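Local coordinates for beta-lactamase domain protein (Burkholderia ambifaria, PDB 5I0P), which binds two zinc ions in a metallo-beta-lactamase fold and probably acts as a metal-dependent hydrolase, at residues V100-H104 against P105-G109. Numbering follows the deposited sequence.
Sequences VTHCH and PDHFG. With ZN (zinc ion), chain E; ZN (zinc ion), chain F.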
loop_
_atom_site.group_PDB
_atom_site.type_symbol
_atom_site.label_atom_id
_atom_site.label_comp_id
_atom_site.label_asym_id
_atom_site.label_seq_id
_atom_site.Cartn_x
_atom_site.Cartn_y
_atom_site.Cartn_z
ATOM N N VAL A 100 6.269 -9.080 1.516
ATOM C CA VAL A 100 5.950 -7.662 1.687
ATOM C C VAL A 100 5.246 -7.109 0.443
ATOM O O VAL A 100 5.742 -7.257 -0.680
ATOM C CB VAL A 100 7.208 -6.842 2.018
ATOM C CG1 VAL A 100 6.904 -5.339 1.934
ATOM C CG2 VAL A 100 7.702 -7.238 3.401
ATOM N N THR A 101 4.106 -6.445 0.649
ATOM C CA THR A 101 3.330 -5.953 -0.483
ATOM C C THR A 101 4.028 -4.801 -1.212
ATOM O O THR A 101 3.949 -4.692 -2.445
ATOM C CB THR A 101 1.927 -5.526 -0.010
ATOM O OG1 THR A 101 2.017 -4.539 1.028
ATOM C CG2 THR A 101 1.132 -6.696 0.486
ATOM N N HIS A 102 4.672 -3.911 -0.472
ATOM C CA HIS A 102 5.254 -2.729 -1.069
ATOM C C HIS A 102 6.070 -2.038 0.016
ATOM O O HIS A 102 6.005 -2.418 1.189
ATOM C CB HIS A 102 4.190 -1.812 -1.695
ATOM C CG HIS A 102 3.260 -1.132 -0.725
ATOM N ND1 HIS A 102 2.322 -1.807 0.032
ATOM C CD2 HIS A 102 3.100 0.180 -0.430
ATOM C CE1 HIS A 102 1.630 -0.946 0.751
ATOM N NE2 HIS A 102 2.086 0.266 0.488
ATOM N N CYS A 103 6.858 -1.031 -0.386
ATOM C CA CYS A 103 7.962 -0.576 0.455
ATOM C C CYS A 103 7.590 0.518 1.450
ATOM O O CYS A 103 8.485 1.021 2.150
ATOM C CB CYS A 103 9.130 -0.080 -0.413
ATOM S SG CYS A 103 8.787 1.460 -1.310
ATOM N N HIS A 104 6.321 0.919 1.531
ATOM C CA HIS A 104 5.976 1.954 2.507
ATOM C C HIS A 104 6.276 1.463 3.922
ATOM O O HIS A 104 6.142 0.262 4.231
ATOM C CB HIS A 104 4.519 2.393 2.369
ATOM C CG HIS A 104 4.274 3.173 1.114
ATOM N ND1 HIS A 104 3.039 3.274 0.516
ATOM C CD2 HIS A 104 5.131 3.841 0.310
ATOM C CE1 HIS A 104 3.143 3.983 -0.593
ATOM N NE2 HIS A 104 4.401 4.342 -0.739
ATOM N N PRO A 105 6.703 2.378 4.792
ATOM C CA PRO A 105 7.320 1.973 6.069
ATOM C C PRO A 105 6.420 1.105 6.959
ATOM O O PRO A 105 6.930 0.237 7.693
ATOM C CB PRO A 105 7.625 3.317 6.740
ATOM C CG PRO A 105 7.566 4.293 5.669
ATOM C CD PRO A 105 6.597 3.833 4.662
ATOM N N ASP A 106 5.101 1.337 6.945
ATOM C CA ASP A 106 4.233 0.535 7.787
ATOM C C ASP A 106 4.147 -0.913 7.293
ATOM O O ASP A 106 3.824 -1.804 8.092
ATOM C CB ASP A 106 2.837 1.199 7.941
ATOM C CG ASP A 106 2.229 1.703 6.611
ATOM O OD1 ASP A 106 0.990 1.539 6.426
ATOM O OD2 ASP A 106 2.957 2.256 5.757
ATOM N N HIS A 107 4.500 -1.187 6.025
ATOM C CA HIS A 107 4.499 -2.567 5.538
ATOM C C HIS A 107 5.853 -3.246 5.642
ATOM O O HIS A 107 5.905 -4.458 5.892
ATOM C CB HIS A 107 4.005 -2.615 4.098
ATOM C CG HIS A 107 2.635 -2.048 3.936
ATOM N ND1 HIS A 107 1.521 -2.838 3.725
ATOM C CD2 HIS A 107 2.182 -0.776 4.030
ATOM C CE1 HIS A 107 0.449 -2.071 3.638
ATOM N NE2 HIS A 107 0.823 -0.818 3.816
ATOM N N PHE A 108 6.936 -2.461 5.580
ATOM C CA PHE A 108 8.281 -2.933 5.311
ATOM C C PHE A 108 9.242 -2.699 6.459
ATOM O O PHE A 108 10.289 -3.345 6.487
ATOM C CB PHE A 108 8.827 -2.216 4.068
ATOM C CG PHE A 108 10.097 -2.774 3.517
ATOM C CD1 PHE A 108 10.283 -4.136 3.364
ATOM C CD2 PHE A 108 11.104 -1.909 3.075
ATOM C CE1 PHE A 108 11.475 -4.648 2.805
ATOM C CE2 PHE A 108 12.271 -2.397 2.483
ATOM C CZ PHE A 108 12.455 -3.782 2.362
ATOM N N GLY A 109 8.895 -1.831 7.413
ATOM C CA GLY A 109 9.852 -1.406 8.426
ATOM C C GLY A 109 10.503 -2.548 9.193
ATOM O O GLY A 109 11.722 -2.545 9.413
HETATM ZN ZN ZN E . 1.283 2.423 1.226
HETATM ZN ZN ZN F . -0.291 1.163 4.119
#
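His102 and His107 meet as an edge-to-face pair within the HxHxDH motif of the metallo-beta-lactamase fold, each ring serving a different zinc ion. The imidazole of His102 points its CE1 at the centre of one face of His107, with CE1 3.2 Å from NE2 of His107 and the planes at 50°. The zinc of chain E is bound by His102 NE2 and, 2.1 Å from the metal, by His104 ND1, and is completed by His213 and Asp232; His107 NE2 lies 2.3 Å from the zinc of chain F, which Asp106, Asp232 and His277 also bind. The carboxylate of Asp232 thus bridges the two metals.

A second shell fixes the rings. With CG set between its backbone N and carbonyl carbon (chi1 68°), His102 turns ND1 back to donate a hydrogen bond to Thr101 OG1, 15° out of the ring plane, while Asp70 holds ND1 of His107. Asp70 also accepts the backbone N-H of Thr101, tying loop and ring together. In the backbone, His104 occupies the N-cap position of the short helix 105-108; His104 O accepts the N-H of His107, 2.8 Å from His107 N, and, weakly, that of Phe108. Farther from the zincs, Phe108 crosses Val100 at about a right angle, its CD1 3.9 Å from Val100 CG1.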